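Acyl-CoA Binding Protein (Moniliophthora perniciosa, PDB 3FP5) probably binds long-chain acyl-CoA esters and carries them through the cell for fatty acid metabolism, as other acyl-CoA binding proteins do. Local coordinates at residues L32-Y37 and V81-E86; A6-A11 and K36-A41; P51-M54 and G58-K61; E86-A91 and K97-E102; Q16-P19 and P23-P26. One frame throughout, in Å; residues are numbered along the deposited sequence.

Contact 1: L32-Y37 and V81-E86; sequences LYFYKY and VEKLLE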
# COMPACT_ATOMS: atom_id res chain seq x y z
N LEU A 32 -5.97 -2.08 3.88
CA LEU A 32 -6.30 -3.18 2.98
C LEU A 32 -5.86 -2.84 1.55
O LEU A 32 -5.39 -3.71 0.81
CB LEU A 32 -7.80 -3.47 3.02
CG LEU A 32 -8.23 -4.29 4.23
CD1 LEU A 32 -9.74 -4.34 4.33
CD2 LEU A 32 -7.64 -5.70 4.17
N TYR A 33 -5.99 -1.58 1.17
CA TYR A 33 -5.59 -1.13 -0.16
C TYR A 33 -4.08 -1.26 -0.32
O TYR A 33 -3.58 -1.77 -1.33
CB TYR A 33 -6.06 0.32 -0.36
CG TYR A 33 -5.91 0.86 -1.76
CD1 TYR A 33 -7.02 1.01 -2.59
CD2 TYR A 33 -4.67 1.26 -2.24
CE1 TYR A 33 -6.89 1.55 -3.87
CE2 TYR A 33 -4.53 1.78 -3.51
CZ TYR A 33 -5.63 1.92 -4.32
OH TYR A 33 -5.47 2.46 -5.59
N PHE A 34 -3.34 -0.79 0.68
CA PHE A 34 -1.89 -0.97 0.68
C PHE A 34 -1.53 -2.45 0.64
O PHE A 34 -0.61 -2.85 -0.08
CB PHE A 34 -1.26 -0.34 1.93
CG PHE A 34 -1.11 1.16 1.86
CD1 PHE A 34 -0.50 1.77 0.77
CD2 PHE A 34 -1.53 1.96 2.92
CE1 PHE A 34 -0.35 3.16 0.72
CE2 PHE A 34 -1.38 3.34 2.88
CZ PHE A 34 -0.79 3.94 1.78
N TYR A 35 -2.24 -3.27 1.41
CA TYR A 35 -1.93 -4.70 1.48
C TYR A 35 -2.06 -5.34 0.11
O TYR A 35 -1.15 -6.05 -0.35
CB TYR A 35 -2.86 -5.44 2.46
CG TYR A 35 -2.56 -6.93 2.50
CD1 TYR A 35 -1.49 -7.41 3.24
CD2 TYR A 35 -3.31 -7.84 1.76
CE1 TYR A 35 -1.19 -8.77 3.27
CE2 TYR A 35 -3.02 -9.20 1.78
CZ TYR A 35 -1.96 -9.66 2.54
OH TYR A 35 -1.65 -10.99 2.56
N LYS A 36 -3.19 -5.10 -0.55
CA LYS A 36 -3.49 -5.82 -1.78
C LYS A 36 -2.46 -5.46 -2.85
O LYS A 36 -1.98 -6.34 -3.57
CB LYS A 36 -4.94 -5.59 -2.24
CG LYS A 36 -5.23 -4.23 -2.88
CD LYS A 36 -6.74 -3.99 -2.97
CE LYS A 36 -7.05 -2.70 -3.69
NZ LYS A 36 -8.49 -2.31 -3.58
N TYR A 37 -2.08 -4.19 -2.93
CA TYR A 37 -1.09 -3.80 -3.94
C TYR A 37 0.33 -4.16 -3.53
O TYR A 37 1.18 -4.40 -4.38
CB TYR A 37 -1.24 -2.33 -4.35
CG TYR A 37 -2.43 -2.13 -5.25
CD1 TYR A 37 -2.52 -2.79 -6.48
CD2 TYR A 37 -3.50 -1.31 -4.87
CE1 TYR A 37 -3.61 -2.62 -7.30
CE2 TYR A 37 -4.61 -1.16 -5.69
CZ TYR A 37 -4.65 -1.82 -6.91
OH TYR A 37 -5.74 -1.67 -7.74
N VAL A 81 2.01 3.68 -4.41
CA VAL A 81 2.65 4.99 -4.21
C VAL A 81 1.62 6.11 -4.20
O VAL A 81 1.61 6.98 -3.31
CB VAL A 81 3.73 5.26 -5.28
CG1 VAL A 81 4.20 6.73 -5.22
CG2 VAL A 81 4.90 4.29 -5.11
N GLU A 82 0.73 6.10 -5.19
CA GLU A 82 -0.29 7.14 -5.28
C GLU A 82 -1.23 7.19 -4.06
O GLU A 82 -1.61 8.28 -3.63
CB GLU A 82 -1.08 6.99 -6.58
CG GLU A 82 -0.28 7.46 -7.78
CD GLU A 82 -1.04 7.28 -9.07
OE1 GLU A 82 -2.13 6.66 -9.05
OE2 GLU A 82 -0.54 7.76 -10.11
N LYS A 83 -1.58 6.03 -3.51
CA LYS A 83 -2.41 6.01 -2.31
C LYS A 83 -1.68 6.67 -1.13
O LYS A 83 -2.28 7.43 -0.36
CB LYS A 83 -2.81 4.59 -1.92
CG LYS A 83 -3.64 4.50 -0.64
CD LYS A 83 -4.89 5.35 -0.76
CE LYS A 83 -5.86 4.75 -1.77
NZ LYS A 83 -7.12 5.52 -1.85
N LEU A 84 -0.39 6.38 -0.99
CA LEU A 84 0.38 7.01 0.08
C LEU A 84 0.46 8.52 -0.15
O LEU A 84 0.29 9.31 0.79
CB LEU A 84 1.79 6.40 0.15
CG LEU A 84 2.70 7.05 1.19
CD1 LEU A 84 2.07 6.99 2.60
CD2 LEU A 84 4.07 6.39 1.18
N LEU A 85 0.71 8.93 -1.39
CA LEU A 85 0.78 10.37 -1.67
C LEU A 85 -0.55 11.06 -1.34
O LEU A 85 -0.56 12.15 -0.77
CB LEU A 85 1.19 10.65 -3.12
CG LEU A 85 2.65 10.31 -3.40
CD1 LEU A 85 2.97 10.44 -4.88
CD2 LEU A 85 3.57 11.20 -2.57
N GLU A 86 -1.65 10.42 -1.70
CA GLU A 86 -2.98 10.92 -1.40
C GLU A 86 -3.10 11.15 0.11
O GLU A 86 -3.49 12.23 0.55
CB GLU A 86 -4.04 9.91 -1.85
CG GLU A 86 -5.45 10.25 -1.43
CD GLU A 86 -6.44 9.14 -1.78
OE1 GLU A 86 -6.02 8.14 -2.41
OE2 GLU A 86 -7.62 9.28 -1.42

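Contact 2: A6-A11 and K36-A41; sequences AKFDKA and KYFKQA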
# COMPACT_ATOMS: atom_id res chain seq x y z
N ALA A 6 11.84 1.55 -7.21
CA ALA A 6 12.50 2.32 -6.15
C ALA A 6 11.50 3.19 -5.40
O ALA A 6 11.54 3.29 -4.16
CB ALA A 6 13.62 3.18 -6.74
N LYS A 7 10.60 3.85 -6.14
CA LYS A 7 9.61 4.69 -5.48
C LYS A 7 8.61 3.83 -4.68
O LYS A 7 8.20 4.20 -3.57
CB LYS A 7 8.90 5.60 -6.47
CG LYS A 7 9.76 6.79 -6.91
CD LYS A 7 8.96 7.74 -7.77
CE LYS A 7 9.86 8.77 -8.45
NZ LYS A 7 10.59 9.62 -7.46
N PHE A 8 8.23 2.69 -5.24
CA PHE A 8 7.42 1.73 -4.50
C PHE A 8 8.12 1.31 -3.20
O PHE A 8 7.51 1.32 -2.13
CB PHE A 8 7.13 0.50 -5.37
CG PHE A 8 6.51 -0.65 -4.62
CD1 PHE A 8 5.17 -0.60 -4.24
CD2 PHE A 8 7.27 -1.76 -4.27
CE1 PHE A 8 4.59 -1.67 -3.54
CE2 PHE A 8 6.70 -2.84 -3.55
CZ PHE A 8 5.36 -2.80 -3.20
N ASP A 9 9.39 0.94 -3.29
CA ASP A 9 10.10 0.46 -2.11
C ASP A 9 10.20 1.57 -1.04
O ASP A 9 10.04 1.30 0.16
CB ASP A 9 11.49 -0.07 -2.49
CG ASP A 9 11.43 -1.38 -3.28
OD1 ASP A 9 10.38 -2.05 -3.27
OD2 ASP A 9 12.44 -1.75 -3.90
N LYS A 10 10.41 2.80 -1.47
CA LYS A 10 10.43 3.92 -0.51
C LYS A 10 9.06 4.09 0.16
O LYS A 10 8.96 4.27 1.38
CB LYS A 10 10.88 5.21 -1.20
CG LYS A 10 11.01 6.44 -0.29
CD LYS A 10 11.89 6.19 0.95
CE LYS A 10 13.34 5.92 0.57
NZ LYS A 10 14.26 5.80 1.73
N ALA A 11 7.99 4.02 -0.63
CA ALA A 11 6.64 4.11 -0.10
C ALA A 11 6.38 3.02 0.95
O ALA A 11 5.78 3.29 2.00
CB ALA A 11 5.60 4.04 -1.23
N LYS A 36 -3.19 -5.10 -0.55
CA LYS A 36 -3.49 -5.82 -1.78
C LYS A 36 -2.46 -5.46 -2.85
O LYS A 36 -1.98 -6.34 -3.57
CB LYS A 36 -4.94 -5.59 -2.24
CG LYS A 36 -5.23 -4.23 -2.88
CD LYS A 36 -6.74 -3.99 -2.97
CE LYS A 36 -7.05 -2.70 -3.69
NZ LYS A 36 -8.49 -2.31 -3.58
N TYR A 37 -2.08 -4.19 -2.93
CA TYR A 37 -1.09 -3.80 -3.94
C TYR A 37 0.33 -4.16 -3.53
O TYR A 37 1.18 -4.40 -4.38
CB TYR A 37 -1.24 -2.33 -4.35
CG TYR A 37 -2.43 -2.13 -5.25
CD1 TYR A 37 -2.52 -2.79 -6.48
CD2 TYR A 37 -3.50 -1.31 -4.87
CE1 TYR A 37 -3.61 -2.62 -7.30
CE2 TYR A 37 -4.61 -1.16 -5.69
CZ TYR A 37 -4.65 -1.82 -6.91
OH TYR A 37 -5.74 -1.67 -7.74
N PHE A 38 0.60 -4.21 -2.22
CA PHE A 38 1.89 -4.70 -1.77
C PHE A 38 2.11 -6.15 -2.23
O PHE A 38 3.15 -6.47 -2.79
CB PHE A 38 2.05 -4.59 -0.26
CG PHE A 38 3.32 -5.23 0.24
CD1 PHE A 38 4.53 -4.54 0.17
CD2 PHE A 38 3.32 -6.53 0.73
CE1 PHE A 38 5.70 -5.13 0.61
CE2 PHE A 38 4.49 -7.13 1.17
CZ PHE A 38 5.68 -6.43 1.11
N LYS A 39 1.13 -7.02 -1.98
CA LYS A 39 1.24 -8.40 -2.42
C LYS A 39 1.33 -8.48 -3.95
O LYS A 39 2.18 -9.17 -4.49
CB LYS A 39 0.06 -9.22 -1.90
CG LYS A 39 -0.03 -9.21 -0.40
CD LYS A 39 1.21 -9.83 0.23
CE LYS A 39 1.28 -11.32 -0.07
NZ LYS A 39 2.30 -11.99 0.81
N GLN A 40 0.46 -7.73 -4.63
CA GLN A 40 0.41 -7.79 -6.09
C GLN A 40 1.72 -7.29 -6.72
O GLN A 40 2.13 -7.75 -7.79
CB GLN A 40 -0.78 -6.98 -6.60
CG GLN A 40 -1.13 -7.23 -8.07
CD GLN A 40 -1.66 -8.65 -8.34
OE1 GLN A 40 -2.14 -9.32 -7.41
NE2 GLN A 40 -1.59 -9.09 -9.58
N ALA A 41 2.38 -6.35 -6.04
CA ALA A 41 3.62 -5.76 -6.56
C ALA A 41 4.84 -6.65 -6.34
O ALA A 41 5.84 -6.53 -7.04
CB ALA A 41 3.87 -4.38 -5.92

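Contact 3: P51-M54 and G58-K61; sequences PGLM and GKAK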
# COMPACT_ATOMS: atom_id res chain seq x y z
N PRO A 51 -8.28 -18.21 3.37
CA PRO A 51 -8.29 -18.74 4.73
C PRO A 51 -9.70 -19.12 5.17
O PRO A 51 -10.67 -18.73 4.51
CB PRO A 51 -7.80 -17.54 5.57
CG PRO A 51 -7.02 -16.71 4.63
CD PRO A 51 -7.65 -16.88 3.28
N GLY A 52 -9.79 -19.85 6.28
CA GLY A 52 -11.07 -20.27 6.82
C GLY A 52 -11.96 -19.11 7.24
O GLY A 52 -11.49 -17.97 7.42
N LEU A 53 -13.24 -19.39 7.39
CA LEU A 53 -14.24 -18.35 7.68
C LEU A 53 -13.97 -17.61 8.99
O LEU A 53 -14.34 -16.44 9.14
CB LEU A 53 -15.64 -18.97 7.71
CG LEU A 53 -16.10 -19.58 6.38
CD1 LEU A 53 -17.47 -20.24 6.55
CD2 LEU A 53 -16.13 -18.51 5.30
N MET A 54 -13.33 -18.28 9.93
CA MET A 54 -13.12 -17.69 11.24
C MET A 54 -11.78 -16.95 11.33
O MET A 54 -11.44 -16.39 12.38
CB MET A 54 -13.27 -18.76 12.34
CG MET A 54 -14.66 -19.40 12.39
SD MET A 54 -16.01 -18.21 12.71
CE MET A 54 -15.20 -17.05 13.78
N GLY A 58 -7.27 -12.66 8.17
CA GLY A 58 -6.69 -13.33 7.03
C GLY A 58 -7.58 -13.34 5.80
O GLY A 58 -7.12 -13.13 4.68
N LYS A 59 -8.88 -13.58 5.99
CA LYS A 59 -9.77 -13.68 4.84
C LYS A 59 -10.04 -12.31 4.21
O LYS A 59 -10.23 -12.20 3.00
CB LYS A 59 -11.06 -14.42 5.19
CG LYS A 59 -12.09 -13.63 5.97
CD LYS A 59 -13.26 -14.55 6.34
CE LYS A 59 -14.38 -13.81 7.04
NZ LYS A 59 -15.53 -14.72 7.31
N ALA A 60 -10.02 -11.25 5.03
CA ALA A 60 -10.20 -9.89 4.53
C ALA A 60 -9.01 -9.51 3.65
O ALA A 60 -9.17 -8.96 2.55
CB ALA A 60 -10.35 -8.91 5.68
N LYS A 61 -7.81 -9.82 4.13
CA LYS A 61 -6.60 -9.60 3.35
C LYS A 61 -6.62 -10.39 2.04
O LYS A 61 -6.28 -9.86 0.98
CB LYS A 61 -5.36 -9.99 4.16
CG LYS A 61 -5.01 -9.02 5.27
CD LYS A 61 -3.89 -9.62 6.13
CE LYS A 61 -3.22 -8.56 6.99
NZ LYS A 61 -1.98 -9.09 7.62

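Contact 4: E86-A91 and K97-E102; sequences EILKKA and KKYIAE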
# COMPACT_ATOMS: atom_id res chain seq x y z
N GLU A 86 -1.65 10.42 -1.70
CA GLU A 86 -2.98 10.92 -1.40
C GLU A 86 -3.10 11.15 0.11
O GLU A 86 -3.49 12.23 0.55
CB GLU A 86 -4.04 9.91 -1.85
CG GLU A 86 -5.45 10.25 -1.43
CD GLU A 86 -6.44 9.14 -1.78
OE1 GLU A 86 -6.02 8.14 -2.41
OE2 GLU A 86 -7.62 9.28 -1.42
N ILE A 87 -2.73 10.14 0.87
CA ILE A 87 -2.84 10.19 2.33
C ILE A 87 -1.94 11.27 2.93
O ILE A 87 -2.35 11.98 3.86
CB ILE A 87 -2.51 8.81 2.95
CG1 ILE A 87 -3.67 7.85 2.71
CG2 ILE A 87 -2.22 8.95 4.44
CD1 ILE A 87 -3.31 6.38 2.95
N LEU A 88 -0.72 11.40 2.41
CA LEU A 88 0.22 12.38 2.92
C LEU A 88 -0.29 13.78 2.61
O LEU A 88 -0.17 14.68 3.43
CB LEU A 88 1.61 12.18 2.30
CG LEU A 88 2.32 10.88 2.69
CD1 LEU A 88 3.60 10.72 1.89
CD2 LEU A 88 2.62 10.88 4.19
N LYS A 89 -0.88 13.95 1.43
CA LYS A 89 -1.38 15.26 1.04
C LYS A 89 -2.57 15.68 1.92
O LYS A 89 -2.68 16.84 2.32
CB LYS A 89 -1.76 15.28 -0.44
CG LYS A 89 -0.56 15.19 -1.36
CD LYS A 89 -0.97 15.15 -2.82
CE LYS A 89 0.24 15.00 -3.74
NZ LYS A 89 -0.16 14.81 -5.17
N LYS A 90 -3.43 14.71 2.22
CA LYS A 90 -4.57 14.93 3.10
C LYS A 90 -4.14 15.24 4.54
O LYS A 90 -4.77 16.05 5.22
CB LYS A 90 -5.48 13.70 3.07
CG LYS A 90 -6.74 13.83 3.91
CD LYS A 90 -7.74 14.76 3.26
CE LYS A 90 -9.01 14.87 4.09
NZ LYS A 90 -9.91 15.94 3.57
N ALA A 91 -3.08 14.58 5.00
CA ALA A 91 -2.56 14.84 6.35
C ALA A 91 -2.05 16.27 6.44
O ALA A 91 -2.28 16.97 7.43
CB ALA A 91 -1.46 13.86 6.70
N LYS A 97 4.77 16.45 4.33
CA LYS A 97 5.44 17.09 3.20
C LYS A 97 6.85 16.54 2.99
O LYS A 97 7.31 16.36 1.85
CB LYS A 97 5.47 18.61 3.36
CG LYS A 97 4.13 19.26 3.08
CD LYS A 97 4.20 20.78 3.19
CE LYS A 97 2.84 21.42 2.92
NZ LYS A 97 1.78 20.84 3.80
N LYS A 98 7.54 16.27 4.09
CA LYS A 98 8.88 15.68 4.04
C LYS A 98 8.84 14.29 3.42
O LYS A 98 9.71 13.92 2.62
CB LYS A 98 9.43 15.61 5.46
CG LYS A 98 10.94 15.63 5.59
CD LYS A 98 11.32 15.86 7.05
CE LYS A 98 12.83 15.84 7.26
NZ LYS A 98 13.19 15.60 8.69
N TYR A 99 7.82 13.50 3.77
CA TYR A 99 7.67 12.16 3.20
C TYR A 99 7.40 12.22 1.71
O TYR A 99 7.98 11.46 0.93
CB TYR A 99 6.60 11.35 3.93
CG TYR A 99 6.95 11.14 5.39
CD1 TYR A 99 8.21 11.49 5.87
CD2 TYR A 99 6.02 10.61 6.28
CE1 TYR A 99 8.55 11.31 7.19
CE2 TYR A 99 6.36 10.42 7.62
CZ TYR A 99 7.63 10.78 8.07
OH TYR A 99 7.99 10.61 9.38
N ILE A 100 6.52 13.14 1.31
CA ILE A 100 6.26 13.37 -0.11
C ILE A 100 7.57 13.69 -0.82
O ILE A 100 7.87 13.12 -1.88
CB ILE A 100 5.24 14.51 -0.29
CG1 ILE A 100 3.86 14.05 0.18
CG2 ILE A 100 5.19 14.94 -1.76
CD1 ILE A 100 2.80 15.13 0.22
N ALA A 101 8.37 14.57 -0.23
CA ALA A 101 9.65 14.94 -0.82
C ALA A 101 10.61 13.75 -0.98
O ALA A 101 11.33 13.65 -1.97
CB ALA A 101 10.30 16.06 -0.03
N GLU A 102 10.60 12.83 -0.01
CA GLU A 102 11.46 11.64 -0.07
C GLU A 102 11.03 10.70 -1.18
O GLU A 102 11.87 10.10 -1.86
CB GLU A 102 11.42 10.86 1.25
CG GLU A 102 12.21 11.47 2.36
CD GLU A 102 13.68 11.54 2.04
OE1 GLU A 102 14.43 10.55 2.28
OE2 GLU A 102 14.08 12.61 1.56

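Contact 5: Q16-P19 and P23-P26; sequences QSLP and PIKP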
# COMPACT_ATOMS: atom_id res chain seq x y z
N GLN A 16 5.39 1.20 6.41
CA GLN A 16 5.79 0.33 7.53
C GLN A 16 6.22 1.13 8.76
O GLN A 16 6.18 0.62 9.88
CB GLN A 16 6.92 -0.62 7.11
CG GLN A 16 6.47 -1.71 6.16
CD GLN A 16 7.64 -2.46 5.57
OE1 GLN A 16 8.79 -1.99 5.62
NE2 GLN A 16 7.37 -3.63 5.00
N SER A 17 6.63 2.37 8.52
CA SER A 17 7.20 3.24 9.55
C SER A 17 6.14 3.91 10.41
O SER A 17 6.42 4.32 11.54
CB SER A 17 8.08 4.32 8.89
OG SER A 17 7.35 5.54 8.65
N LEU A 18 4.93 4.03 9.87
CA LEU A 18 3.85 4.75 10.54
C LEU A 18 3.35 4.01 11.79
O LEU A 18 3.07 2.81 11.74
CB LEU A 18 2.68 4.97 9.57
CG LEU A 18 2.98 5.65 8.23
CD1 LEU A 18 1.75 5.67 7.32
CD2 LEU A 18 3.50 7.07 8.45
N PRO A 19 3.24 4.74 12.92
CA PRO A 19 2.68 4.20 14.17
C PRO A 19 1.17 3.99 14.08
O PRO A 19 0.51 4.69 13.31
CB PRO A 19 2.97 5.31 15.19
CG PRO A 19 4.06 6.14 14.57
CD PRO A 19 3.82 6.08 13.10
N PRO A 23 -0.42 11.23 13.64
CA PRO A 23 -1.01 12.25 12.76
C PRO A 23 -1.09 11.80 11.30
O PRO A 23 -1.89 12.35 10.53
CB PRO A 23 -0.05 13.44 12.93
CG PRO A 23 1.23 12.81 13.41
CD PRO A 23 0.76 11.75 14.35
N ILE A 24 -0.27 10.83 10.91
CA ILE A 24 -0.35 10.27 9.57
C ILE A 24 -0.83 8.84 9.69
O ILE A 24 -0.05 7.93 10.00
CB ILE A 24 0.99 10.33 8.82
CG1 ILE A 24 1.48 11.78 8.69
CG2 ILE A 24 0.86 9.69 7.43
CD1 ILE A 24 2.92 11.90 8.24
N LYS A 25 -2.12 8.63 9.46
CA LYS A 25 -2.75 7.36 9.78
C LYS A 25 -3.67 6.87 8.68
O LYS A 25 -4.75 7.43 8.47
CB LYS A 25 -3.53 7.49 11.09
CG LYS A 25 -4.04 6.16 11.63
CD LYS A 25 -5.02 6.37 12.78
CE LYS A 25 -5.25 5.09 13.56
NZ LYS A 25 -5.46 3.92 12.66
N PRO A 26 -3.26 5.80 7.98
CA PRO A 26 -4.15 5.19 6.99
C PRO A 26 -5.37 4.62 7.69
O PRO A 26 -5.25 4.10 8.80
CB PRO A 26 -3.31 4.05 6.42
CG PRO A 26 -1.89 4.41 6.75
CD PRO A 26 -1.97 5.10 8.07
O HOH W 1 0.87 7.19 12.18

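Contact 1: L32-Y37 and V81-E86
Lys83 lies across the ring of Tyr33, with its CE over the middle of one face, 3.6 Å from the ring centroid. Its amine follows the same line: NZ stands 4.5 Å from that centroid and 10° off the ring normal, a cation-pi contact. The lysine gets there by bending at chi2 and chi3, and its CB meets the ring at Tyr33 CE2. With CG anti to N (chi1 -171°), the tyrosine ring reaches toward helix 73-91 and presents this face to Lys83; Tyr37 CE2 lies over the other, toward the rim. Phe34 takes Lys83 CG over one face, 4.1 Å from its centroid, and the edge of the Phe34 ring meets the backbone of Leu84, CE1 lying 3.6 Å from Leu84 N. With an alanine in place of this tyrosine, Lys83 would probably lose the aromatic surface under its methylenes and ammonium and be freer to swing. Lys83 NZ also forms a salt bridge with Glu86 OE1 (2.9 Å), on the syn side but tilted out of the carboxylate plane. Near the centre of the all-helical acyl-CoA binding protein fold, helices 28-42 and 73-91 thus meet through an ammonium held between a pi face and an acid, which probably favours its charged form.

Contact 2: A6-A11 and K36-A41
Phe8 lays one face of its ring over the methyl group of Ala41, whose CB is 3.9 Å from the ring centroid and 29° off the normal, a CH-pi contact. The methyl is displaced toward the far end of the ring, so the closest approach is between Phe8 CZ and Ala41 CB, at 3.5 Å. The same CZ also meets Phe38 CD1, 3.9 Å away, and the two phenylalanine side chains cross at about a right angle. Phe8 places CG anti to the backbone N (chi1 170°) and thereby sends its ring straight out from helix 5-17 into the space between the helices. That length matters, because the axes of the two segments approach only to 12.0 Å and cross at -138°; even the nearest CA atoms, those of Phe8 and Ala41, are 8.6 Å from each other. Small Ala41 leaves room for the ring, while Phe38 borders it on one flank. Replacing Phe8 by an alanine would probably leave a gap between the two helices, with the Ala41 methyl and Phe38 CD1 deprived of their partner. Tyr77 of helix 73-91 meets the Phe8 ring as well, and Ala41 touches both Tyr77 and Ala76, so a third helix joins the packing. Purely apolar and carried by a single long aromatic, the contact packs the first two helices of the all-helical acyl-CoA binding protein fold against each other and against helix 73-91.

Contact 3: P51-M54 and G58-K61
This is a surface contact between the loop leading into helix 56-66 and the start of that helix, about 19 Å from the centre of the chain to the centre of the contact. Lys59 carries its polar part. Its chain runs back along the loop and delivers NZ to the backbone oxygen of Leu53, 2.8 Å away. The ammonium lies in the carbonyl plane, on a lone pair, with a C=O...N angle of 129°. Lys59 CG occupies the position between the backbone N and the carbonyl carbon (chi1 77°), and from there the chain is fully extended, bringing CD to 4.0 Å from Gly52 O and CE to 3.4 Å from Leu53 O. The loop between helices 28-42 and 56-66 of the acyl-CoA binding protein fold thus folds back over the helix start, where Asp55 OD1 accepts a hydrogen bond from Gly58 N. Pro51 packs by van der Waals contact on the backbone of Gly58 and Lys59, its CG being 3.6 Å from Gly58 O and 3.9 Å from Lys59 N. Gly58 suits this fit, since a CB there would point at the proline and come close to Pro51 CG. Leu53 turns its side chain away from the helix and takes part chiefly through its carbonyl oxygen.

Contact 4: E86-A91 and K97-E102
An antiparallel helical hairpin joins the end of helix 73-91 to helix 94-105 through a short turn, and this contact closes it. The segment axes approach to 9.2 Å and cross at -150°, with Leu88 and Ile100 at the level of closest backbone approach. Leu88 carries most of the contact. With CG anti to its carbonyl carbon (chi1 -67°), it points across the hairpin and divides its contacts between CB and the two methyls. CB meets Ile100 CG1 at 3.6 Å, as the two side chains slide past each other in opposite directions. CD1 reaches Tyr99 CB at 3.7 Å, and CD2 comes up to the edge of the tyrosine ring, 4.0 Å from CD2 of Tyr99. Tyr99 itself then leads its ring away, so it offers mainly its CB and near edge. Ile100 extends CD1 further along; Lys89, an exposed residue, meets it with CG at 3.7 Å, its chain crossing at about a right angle. Near the turn, Ser96 OG of helix 94-105 hydrogen-bonds to Leu88 O, and Lys97 NZ forms a salt bridge with Asp92. Around the hairpin, Ile24 from the loop between helices 5-17 and 28-42 packs on Leu88, Ala91 and Tyr99, Ile103 of helix 94-105 adds to the cover of Leu88, and Ile87 turns toward helix 28-42, where it touches Glu30 and Phe34.

Contact 5: Q16-P19 and P23-P26
Leu18 packs its two methyl branches against the returning half of the loop that links helix 5-17 to helix 28-42, the first interhelical connection of this all-helical acyl-CoA binding protein fold. The tight side is wholly apolar. Leu18 CD2 rests on the branch methyl CG2 of Ile24, 3.9 Å away, with the two side chains at about a right angle, while Leu18 CD1 lies against the ring of Pro26, 3.8 Å from CD and 3.9 Å from CG. One leucine thus straddles two residues of segment 23-26, its fork opened toward them by CG lying anti to the carbonyl carbon (chi1 -54°). Both partners also pack on helices: Ile24 touches Leu88, Ala91 and Tyr99, and Pro26 touches Gln31 and Phe34, which places the apolar half against three helices. The other half is looser. Pro19 and Lys25 are exposed, and their side chains make no close contact across. Here the two backbones, whose nearest CA atoms, those of Leu18 and Ile24, are 7.0 Å apart, are joined by solvent instead of direct bonds. A single water spans the gap, donating one hydrogen bond to Ile24 O, so short that its exact length is doubtful, and another to Pro19 O at 2.8 Å.

In the fold
Contacts 1 and 2 lie nearest the centre of the chain and share helix 28-42, which faces helix 73-91 in one and helix 5-17 in the other; Val81 and Leu84 of contact 1 pack on helix 5-17. Contact 1 mixes aromatic packing with charge, whereas contact 2 is apolar. Contact 4 continues along helix 73-91 to helix 94-105, and Ile24 of contact 5 lies against that hairpin, so these two form one apolar cluster, with a water at the loop side. Contact 3 is the outlier: a surface contact dominated by a lysine-to-carbonyl bond, with its centre about 32 Å from that of contact 4.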